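11S globulin subunit beta (Cucurbita maxima, PDB 2E9Q) serves as a seed storage protein of the 11S globulin (cupin) family, a nutrient reservoir whose subunits assemble into hexamers. Local coordinates at the interface of chains A and B. Coordinates in Å, arbitrary orientation; residue numbers count along the deposited sequence, not the author numbering. Chains: chain A/B, 11S globulin subunit beta.

The interface of chains A and B. Residues chain A 355, 357-359, 365, 386; chain B 212-214, 217.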
loop_
_atom_site.group_PDB
_atom_site.type_symbol
_atom_site.label_atom_id
_atom_site.label_comp_id
_atom_site.label_asym_id
_atom_site.label_seq_id
_atom_site.Cartn_x
_atom_site.Cartn_y
_atom_site.Cartn_z
ATOM N N ARG A 355 6.366 -34.590 6.428
ATOM C CA ARG A 355 6.632 -34.557 5.007
ATOM C C ARG A 355 5.677 -33.494 4.514
ATOM O O ARG A 355 4.495 -33.507 4.860
ATOM C CB ARG A 355 6.313 -35.883 4.310
ATOM C CG ARG A 355 6.707 -35.839 2.828
ATOM C CD ARG A 355 6.250 -37.046 2.017
ATOM N NE ARG A 355 6.712 -36.944 0.633
ATOM C CZ ARG A 355 6.338 -37.754 -0.354
ATOM N NH1 ARG A 355 5.486 -38.745 -0.125
ATOM N NH2 ARG A 355 6.822 -37.574 -1.575
ATOM N N GLN A 357 4.420 -31.128 0.994
ATOM C CA GLN A 357 4.420 -30.919 -0.441
ATOM C C GLN A 357 3.679 -29.629 -0.751
ATOM O O GLN A 357 2.618 -29.351 -0.176
ATOM C CB GLN A 357 3.754 -32.080 -1.181
ATOM C CG GLN A 357 4.503 -33.407 -1.090
ATOM C CD GLN A 357 4.141 -34.364 -2.216
ATOM O OE1 GLN A 357 2.974 -34.525 -2.563
ATOM N NE2 GLN A 357 5.152 -35.006 -2.789
ATOM N N VAL A 358 4.250 -28.841 -1.656
ATOM C CA VAL A 358 3.676 -27.569 -2.060
ATOM C C VAL A 358 3.605 -27.547 -3.579
ATOM O O VAL A 358 4.553 -27.942 -4.254
ATOM C CB VAL A 358 4.555 -26.396 -1.578
ATOM C CG1 VAL A 358 3.901 -25.073 -1.943
ATOM C CG2 VAL A 358 4.794 -26.502 -0.065
ATOM N N VAL A 359 2.484 -27.081 -4.117
ATOM C CA VAL A 359 2.303 -27.037 -5.556
ATOM C C VAL A 359 1.964 -25.633 -6.011
ATOM O O VAL A 359 1.261 -24.894 -5.314
ATOM C CB VAL A 359 1.185 -28.016 -5.993
ATOM C CG1 VAL A 359 0.952 -27.924 -7.487
ATOM C CG2 VAL A 359 1.569 -29.442 -5.608
ATOM N N SER A 365 5.487 -29.202 -8.401
ATOM C CA SER A 365 5.900 -29.351 -7.024
ATOM C C SER A 365 7.055 -28.372 -6.816
ATOM O O SER A 365 8.073 -28.471 -7.494
ATOM C CB SER A 365 6.359 -30.791 -6.791
ATOM O OG SER A 365 6.891 -30.960 -5.490
ATOM N N ILE A 386 0.150 -29.624 1.469
ATOM C CA ILE A 386 -0.251 -30.809 2.200
ATOM C C ILE A 386 0.840 -31.112 3.205
ATOM O O ILE A 386 2.029 -31.044 2.889
ATOM C CB ILE A 386 -0.447 -32.023 1.266
ATOM C CG1 ILE A 386 -1.634 -31.769 0.334
ATOM C CG2 ILE A 386 -0.685 -33.283 2.099
ATOM C CD1 ILE A 386 -1.967 -32.922 -0.604
ATOM N N GLY B 212 0.514 -31.925 -9.050
ATOM C CA GLY B 212 1.805 -31.718 -8.419
ATOM C C GLY B 212 2.000 -32.500 -7.125
ATOM O O GLY B 212 3.098 -32.516 -6.574
ATOM N N PHE B 213 0.950 -33.155 -6.633
ATOM C CA PHE B 213 1.044 -33.937 -5.389
ATOM C C PHE B 213 1.212 -35.441 -5.628
ATOM O O PHE B 213 0.750 -35.980 -6.635
ATOM C CB PHE B 213 -0.207 -33.730 -4.518
ATOM C CG PHE B 213 -0.275 -32.384 -3.846
ATOM C CD1 PHE B 213 0.588 -32.062 -2.805
ATOM C CD2 PHE B 213 -1.205 -31.433 -4.262
ATOM C CE1 PHE B 213 0.531 -30.819 -2.189
ATOM C CE2 PHE B 213 -1.267 -30.181 -3.645
ATOM C CZ PHE B 213 -0.399 -29.878 -2.612
ATOM N N ALA B 214 1.857 -36.103 -4.673
ATOM C CA ALA B 214 2.091 -37.546 -4.711
ATOM C C ALA B 214 0.759 -38.290 -4.615
ATOM O O ALA B 214 -0.129 -37.880 -3.856
ATOM C CB ALA B 214 2.991 -37.948 -3.552
ATOM N N PHE B 217 -0.718 -39.025 -0.892
ATOM C CA PHE B 217 -1.321 -37.877 -0.238
ATOM C C PHE B 217 -2.747 -37.642 -0.687
ATOM O O PHE B 217 -3.638 -37.478 0.137
ATOM C CB PHE B 217 -0.486 -36.629 -0.498
ATOM C CG PHE B 217 0.722 -36.515 0.385
ATOM C CD1 PHE B 217 1.161 -37.602 1.136
ATOM C CD2 PHE B 217 1.424 -35.317 0.468
ATOM C CE1 PHE B 217 2.274 -37.499 1.955
ATOM C CE2 PHE B 217 2.541 -35.203 1.287
ATOM C CZ PHE B 217 2.966 -36.298 2.033
#
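The side-chain amide oxygen OE1 of A:Gln357 is gripped by one hydrogen bond across the contact, donated by the backbone N of B:Ala214 at 2.9 Å. The bond is nearly straight (173° at H) and, with a C=O...N angle of 131°, arrives in the carbonyl plane on a lone pair. This patch lies between neighbouring subunits of the three-copy assembly of the pro-11S globulin, a bicupin; the mature protein is a hexamer. Strands 353-359 and 384-390, within the second cupin domain of chain A, receive the loop at B:Gly212 to B:Ala214 and the start of helix 215-222 of chain B. A:Gln357 reaches the loop because CG lies anti to its carbonyl carbon and the chain runs extended beyond CG, sliding past B:Phe213 in the opposite direction, with its own CB beside CD1 of that ring.

The ring of B:Phe213 is clamped on both faces. A:Val359 CG2 sits over the centre of one face, 3.5 Å from the ring centroid; A:Ile386 CD1 covers the opposite face, displaced toward the rim, at 3.6 Å from the centroid. Both are CH-pi contacts. At the ring edge, in plane, CE1 meets the backbone O of A:Gln357 at 3.3 Å, so strand 353-359 supplies both a methyl for the face and a carbonyl for the rim. The same A:Val359 CG2 also touches the B:Gly212 backbone, 3.4 Å from its C.

B:Phe217, on the helix, is met along the CD2-CE2-CZ side of its ring. A:Ile386 CG2, the methyl anti to the backbone N, comes from above the plane, 3.4 Å from CD2, so the two branches of this isoleucine serve different phenylalanines. From the other side of the plane, A:Gln357 CG rests near CE2 and A:Arg355 CD meets CZ at 3.4 Å; the arginine chain is extended with CG anti to the backbone N. The guanidinium is tilted 62° to the ring, which argues against a parallel stack and leaves the aliphatic stem as the main contact.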